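Local coordinates for protein peptidase, M20/M25/M40 family (Staphylococcus aureus, PDB 4EWT) that probably hydrolyses amide bonds of N-acylated amino acids, as an M20-family amidohydrolase whose active site holds a pair of manganese ions, at residues T88-A93 against K365-E370; F188-Q193 against C289-N294. All coordinates share one frame; numbering follows the deposited sequence.

How the contacts relate
Contacts 1 and 2 illustrate how a two-domain hydrolase uses different kinds of packing in its two parts. Their centres lie 41 Å apart and their nearest atoms about 26 Å, so neither touches the other. Contact 1 joins two loops of the metal-binding domain: 88-93 precedes the metal ligand Cys103 in the chain, 365-370 follows the ligand His362, and the side chain of Phe366 is about 8 Å from a manganese ion. Contact 2, formed by residues that fall in sequence between those two loops, pairs strands of the separate antiparallel sheet, far from the metals; a bound di(hydroxyethyl)ether, about 11 Å from the Val192 side chain, is not in contact with it.

Contact 1: residues T88-A93 against K365-E370; sequences TGLSFA and KFNISE
The backbones of the two irregular segments come nearest at Thr88 and Lys365, whose CA atoms are 5.1 Å apart, and no hydrogen bond joins 88-93 to 365-370. Thr88 OG1 lies 3.8 Å from Phe366 O, while a weak hydrogen bond ties this hydroxyl to Glu86. Leu90 and Asn367 then meet tip to tip: Leu90 CD2 is 3.4 Å from Asn367 ND2, a methyl against the amide nitrogen. Asn367 CG stands anti to its backbone N (chi1 -156°), and the amide oxygen OD1 takes a weak, bent bond of 2.7 Å from Ile368 N. In the M20 peptidase fold these are loops of the metal-binding domain, and 365-370 runs from just beyond the manganese ligand His362 toward helix 372-386. A type I turn, closed by Ala93 N to Leu90 O, carries Phe92 back so that Leu90 CB sits over the centre of its ring, 4.1 Å above the plane. Phe92 CZ meets Glu370 OE2 tip to tip at 4.1 Å, ring and carboxylate planes only 8° apart. That carboxylate is held by salt bridges to Arg20 and Arg21 of helix 13-25, and the Phe92 side chain also packs on both of these arginines.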
loop_
_atom_site.group_PDB
_atom_site.type_symbol
_atom_site.label_atom_id
_atom_site.label_comp_id
_atom_site.label_asym_id
_atom_site.label_seq_id
_atom_site.Cartn_x
_atom_site.Cartn_y
_atom_site.Cartn_z
ATOM N N THR A 88 6.238 -41.686 -4.338
ATOM C CA THR A 88 6.063 -42.747 -5.251
ATOM C C THR A 88 6.130 -43.836 -4.192
ATOM O O THR A 88 6.820 -43.672 -3.201
ATOM C CB THR A 88 7.286 -42.762 -6.193
ATOM O OG1 THR A 88 7.627 -41.412 -6.530
ATOM C CG2 THR A 88 6.936 -43.402 -7.409
ATOM N N GLY A 89 5.379 -44.902 -4.305
ATOM C CA GLY A 89 4.789 -45.351 -5.514
ATOM C C GLY A 89 5.607 -46.600 -5.886
ATOM O O GLY A 89 5.097 -47.714 -6.006
ATOM N N LEU A 90 6.899 -46.408 -6.087
ATOM C CA LEU A 90 7.687 -47.332 -6.888
ATOM C C LEU A 90 8.597 -48.266 -6.139
ATOM O O LEU A 90 9.202 -47.909 -5.144
ATOM C CB LEU A 90 8.500 -46.555 -7.930
ATOM C CG LEU A 90 7.837 -45.475 -8.744
ATOM C CD1 LEU A 90 8.853 -44.584 -9.341
ATOM C CD2 LEU A 90 6.876 -45.910 -9.767
ATOM N N SER A 91 8.722 -49.471 -6.677
ATOM C CA SER A 91 9.583 -50.501 -6.068
ATOM C C SER A 91 11.042 -50.048 -5.946
ATOM O O SER A 91 11.753 -50.463 -5.024
ATOM C CB SER A 91 9.512 -51.803 -6.862
ATOM N N PHE A 92 11.472 -49.214 -6.891
ATOM C CA PHE A 92 12.833 -48.677 -6.926
ATOM C C PHE A 92 12.913 -47.247 -6.383
ATOM O O PHE A 92 13.807 -46.475 -6.759
ATOM C CB PHE A 92 13.408 -48.740 -8.354
ATOM C CG PHE A 92 12.488 -48.189 -9.410
ATOM C CD1 PHE A 92 11.519 -48.994 -9.999
ATOM C CD2 PHE A 92 12.602 -46.872 -9.829
ATOM C CE1 PHE A 92 10.665 -48.492 -10.977
ATOM C CE2 PHE A 92 11.754 -46.360 -10.809
ATOM C CZ PHE A 92 10.782 -47.175 -11.384
ATOM N N ALA A 93 11.977 -46.900 -5.500
ATOM C CA ALA A 93 11.984 -45.591 -4.846
ATOM C C ALA A 93 13.234 -45.476 -3.982
ATOM O O ALA A 93 13.707 -46.474 -3.430
ATOM C CB ALA A 93 10.718 -45.390 -4.004
ATOM N N LYS A 365 5.742 -36.880 -5.570
ATOM C CA LYS A 365 5.084 -37.899 -6.391
ATOM C C LYS A 365 5.526 -37.878 -7.862
ATOM O O LYS A 365 4.994 -38.635 -8.683
ATOM C CB LYS A 365 3.550 -37.813 -6.266
ATOM C CG LYS A 365 2.871 -36.859 -7.248
ATOM C CD LYS A 365 1.523 -37.393 -7.715
ATOM C CE LYS A 365 0.402 -36.975 -6.791
ATOM N NZ LYS A 365 -0.897 -37.458 -7.314
ATOM N N PHE A 366 6.507 -37.025 -8.172
ATOM C CA PHE A 366 7.087 -36.899 -9.515
ATOM C C PHE A 366 7.331 -38.255 -10.173
ATOM O O PHE A 366 7.951 -39.138 -9.572
ATOM C CB PHE A 366 8.402 -36.106 -9.432
ATOM C CG PHE A 366 9.177 -36.048 -10.722
ATOM C CD1 PHE A 366 8.899 -35.072 -11.672
ATOM C CD2 PHE A 366 10.206 -36.953 -10.973
ATOM C CE1 PHE A 366 9.621 -35.006 -12.862
ATOM C CE2 PHE A 366 10.933 -36.895 -12.161
ATOM C CZ PHE A 366 10.637 -35.915 -13.105
ATOM N N ASN A 367 6.834 -38.411 -11.399
ATOM C CA ASN A 367 7.056 -39.627 -12.191
ATOM C C ASN A 367 7.000 -39.350 -13.690
ATOM O O ASN A 367 6.262 -38.471 -14.146
ATOM C CB ASN A 367 6.051 -40.728 -11.821
ATOM C CG ASN A 367 6.561 -42.138 -12.140
ATOM O OD1 ASN A 367 7.484 -42.335 -12.938
ATOM N ND2 ASN A 367 5.947 -43.131 -11.508
ATOM N N ILE A 368 7.788 -40.113 -14.442
ATOM C CA ILE A 368 7.873 -39.970 -15.888
ATOM C C ILE A 368 7.539 -41.282 -16.621
ATOM O O ILE A 368 7.691 -42.370 -16.057
ATOM C CB ILE A 368 9.284 -39.478 -16.312
ATOM C CG1 ILE A 368 10.369 -40.429 -15.778
ATOM C CG2 ILE A 368 9.512 -38.041 -15.834
ATOM C CD1 ILE A 368 11.806 -40.011 -16.071
ATOM N N SER A 369 7.076 -41.171 -17.842
ATOM C CA SER A 369 6.995 -42.289 -18.706
ATOM C C SER A 369 8.405 -42.702 -19.085
ATOM O O SER A 369 9.181 -41.891 -19.527
ATOM C CB SER A 369 6.253 -41.911 -19.942
ATOM O OG SER A 369 6.760 -42.677 -20.984
ATOM N N GLU A 370 8.720 -43.978 -18.907
ATOM C CA GLU A 370 10.085 -44.465 -19.096
ATOM C C GLU A 370 10.480 -44.612 -20.562
ATOM O O GLU A 370 11.639 -44.926 -20.869
ATOM C CB GLU A 370 10.317 -45.771 -18.324
ATOM C CG GLU A 370 10.584 -45.544 -16.836
ATOM C CD GLU A 370 10.854 -46.826 -16.069
ATOM O OE1 GLU A 370 10.064 -47.783 -16.195
ATOM O OE2 GLU A 370 11.857 -46.870 -15.325
#

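Contact 2: residues F188-Q193 against C289-N294; sequences FKLKVQ and CTLEYN
Phe188 faces Tyr293 in a non-hydrogen-bonded pair at one end of the paired segments 188-193 and 289-294, the two strands running at 174° to each other; the pairing runs on through Phe187 and Asn294. This ladder belongs to the antiparallel sheet of the lid or dimerisation domain characteristic of M20 hydrolases, where 188-193 is flanked on its other side by strand 248-261. Lys189 with Glu292 and Lys191 with Thr290 each exchange two backbone hydrogen bonds; the one from Glu292 N to Lys189 O, 3.0 Å, is nearly straight.

The side chain of Phe188 shows how the apolar face is built. Its CB lies 3.3 Å from Glu292 O and 3.7 Å from Tyr293 CD1. With chi1 at 63°, CG falls between the backbone N and the carbonyl carbon. From there the ring passes both neighbours: CD1 lies 4.1 Å from Leu291 CD1, and CD2 lies 4.1 Å from Tyr293 CE1. The side chain also packs on Val259 of strand 248-261. The Phe188 and Tyr293 rings are almost parallel, at 5°, yet so far slid apart that they barely overlap.

Further along this face, Leu190 CB touches Leu291 CD1, and Leu190 CD1 reaches Cys289 CB at 3.7 Å. Helices 208-226 and 264-285 cover these side chains, with Phe215 and Ser278 against Leu190.

The other face is polar. Lys189 packs there on Phe246 of the second subunit, so this side of the sheet takes part in the assembly. Lys189 NZ stays 4.9 Å from Glu292 OE2, too far for a salt bridge, though the opposite charges may attract weakly. Lys191 and Thr290 lie side by side and point the same way, the lysine chain bending at chi3 and its CE lying 3.9 Å from Thr290 OG1.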
loop_
_atom_site.group_PDB
_atom_site.type_symbol
_atom_site.label_atom_id
_atom_site.label_comp_id
_atom_site.label_asym_id
_atom_site.label_seq_id
_atom_site.Cartn_x
_atom_site.Cartn_y
_atom_site.Cartn_z
ATOM N N PHE A 188 17.979 -12.017 -3.144
ATOM C CA PHE A 188 18.330 -10.869 -2.325
ATOM C C PHE A 188 17.908 -11.011 -0.870
ATOM O O PHE A 188 16.918 -11.681 -0.548
ATOM C CB PHE A 188 17.789 -9.557 -2.934
ATOM C CG PHE A 188 16.281 -9.489 -3.023
ATOM C CD1 PHE A 188 15.552 -8.815 -2.059
ATOM C CD2 PHE A 188 15.610 -10.063 -4.103
ATOM C CE1 PHE A 188 14.142 -8.727 -2.145
ATOM C CE2 PHE A 188 14.196 -9.987 -4.220
ATOM C CZ PHE A 188 13.467 -9.328 -3.245
ATOM N N LYS A 189 18.690 -10.379 -0.001
ATOM C CA LYS A 189 18.327 -10.218 1.398
ATOM C C LYS A 189 18.277 -8.731 1.651
ATOM O O LYS A 189 19.153 -7.993 1.200
ATOM C CB LYS A 189 19.371 -10.862 2.317
ATOM C CG LYS A 189 19.516 -12.360 2.107
ATOM C CD LYS A 189 20.595 -12.949 3.001
ATOM C CE LYS A 189 20.661 -14.476 2.852
ATOM N NZ LYS A 189 22.052 -14.984 3.073
ATOM N N LEU A 190 17.241 -8.283 2.343
ATOM C CA LEU A 190 17.144 -6.878 2.685
ATOM C C LEU A 190 16.942 -6.746 4.177
ATOM O O LEU A 190 16.001 -7.320 4.748
ATOM C CB LEU A 190 15.998 -6.202 1.927
ATOM C CG LEU A 190 15.619 -4.771 2.338
ATOM C CD1 LEU A 190 16.725 -3.729 2.023
ATOM C CD2 LEU A 190 14.324 -4.398 1.661
ATOM N N LYS A 191 17.835 -6.004 4.811
ATOM C CA LYS A 191 17.657 -5.705 6.203
ATOM C C LYS A 191 17.098 -4.299 6.289
ATOM O O LYS A 191 17.636 -3.388 5.687
ATOM C CB LYS A 191 18.966 -5.846 6.985
ATOM C CG LYS A 191 18.830 -5.391 8.435
ATOM C CD LYS A 191 19.984 -5.857 9.310
ATOM C CE LYS A 191 21.232 -5.061 9.042
ATOM N NZ LYS A 191 22.226 -5.214 10.169
ATOM N N VAL A 192 15.989 -4.154 7.002
ATOM C CA VAL A 192 15.348 -2.859 7.215
ATOM C C VAL A 192 15.517 -2.532 8.697
ATOM O O VAL A 192 14.913 -3.188 9.562
ATOM C CB VAL A 192 13.838 -2.864 6.821
ATOM C CG1 VAL A 192 13.209 -1.486 7.032
ATOM C CG2 VAL A 192 13.626 -3.298 5.330
ATOM N N GLN A 193 16.374 -1.557 8.986
ATOM C CA GLN A 193 16.655 -1.164 10.352
ATOM C C GLN A 193 15.944 0.148 10.672
ATOM O O GLN A 193 16.251 1.186 10.083
ATOM C CB GLN A 193 18.177 -1.029 10.551
ATOM C CG GLN A 193 18.635 -0.428 11.890
ATOM C CD GLN A 193 18.501 -1.390 13.045
ATOM O OE1 GLN A 193 17.743 -1.139 13.988
ATOM N NE2 GLN A 193 19.241 -2.501 12.991
ATOM N N CYS A 289 18.587 0.685 5.121
ATOM C CA CYS A 289 18.400 -0.562 4.388
ATOM C C CYS A 289 19.742 -1.161 4.029
ATOM O O CYS A 289 20.617 -0.452 3.533
ATOM C CB CYS A 289 17.644 -0.296 3.106
ATOM S SG CYS A 289 15.917 -0.006 3.383
ATOM N N THR A 290 19.895 -2.463 4.260
ATOM C CA THR A 290 21.084 -3.192 3.807
ATOM C C THR A 290 20.645 -4.256 2.821
ATOM O O THR A 290 20.074 -5.282 3.202
ATOM C CB THR A 290 21.887 -3.803 4.980
ATOM O OG1 THR A 290 22.019 -2.819 6.011
ATOM C CG2 THR A 290 23.306 -4.250 4.525
ATOM N N LEU A 291 20.895 -3.976 1.543
ATOM C CA LEU A 291 20.551 -4.870 0.456
ATOM C C LEU A 291 21.783 -5.642 -0.020
ATOM O O LEU A 291 22.832 -5.051 -0.319
ATOM C CB LEU A 291 19.942 -4.079 -0.696
ATOM C CG LEU A 291 19.310 -4.831 -1.873
ATOM C CD1 LEU A 291 18.170 -5.697 -1.426
ATOM C CD2 LEU A 291 18.845 -3.826 -2.934
ATOM N N GLU A 292 21.649 -6.967 -0.025
ATOM C CA GLU A 292 22.621 -7.868 -0.631
ATOM C C GLU A 292 21.870 -8.478 -1.820
ATOM O O GLU A 292 20.831 -9.100 -1.648
ATOM C CB GLU A 292 23.033 -8.967 0.355
ATOM C CG GLU A 292 23.699 -8.465 1.648
ATOM C CD GLU A 292 23.809 -9.556 2.727
ATOM O OE1 GLU A 292 23.406 -9.288 3.884
ATOM O OE2 GLU A 292 24.283 -10.685 2.418
ATOM N N TYR A 293 22.378 -8.263 -3.023
ATOM C CA TYR A 293 21.690 -8.702 -4.213
ATOM C C TYR A 293 22.636 -9.618 -4.993
ATOM O O TYR A 293 23.671 -9.172 -5.505
ATOM C CB TYR A 293 21.251 -7.483 -5.044
ATOM C CG TYR A 293 20.170 -7.805 -6.057
ATOM C CD1 TYR A 293 18.844 -7.489 -5.807
ATOM C CD2 TYR A 293 20.481 -8.455 -7.257
ATOM C CE1 TYR A 293 17.844 -7.801 -6.732
ATOM C CE2 TYR A 293 19.483 -8.777 -8.184
ATOM C CZ TYR A 293 18.178 -8.440 -7.914
ATOM O OH TYR A 293 17.199 -8.737 -8.828
ATOM N N ASN A 294 22.288 -10.902 -5.053
ATOM C CA ASN A 294 23.190 -11.930 -5.574
ATOM C C ASN A 294 22.626 -12.540 -6.833
ATOM O O ASN A 294 21.617 -13.262 -6.788
ATOM C CB ASN A 294 23.414 -13.040 -4.535
ATOM C CG ASN A 294 24.130 -12.545 -3.278
ATOM O OD1 ASN A 294 25.016 -11.686 -3.334
ATOM N ND2 ASN A 294 23.759 -13.111 -2.136
HETATM O O HOH W 1 20.211 -2.020 7.467
#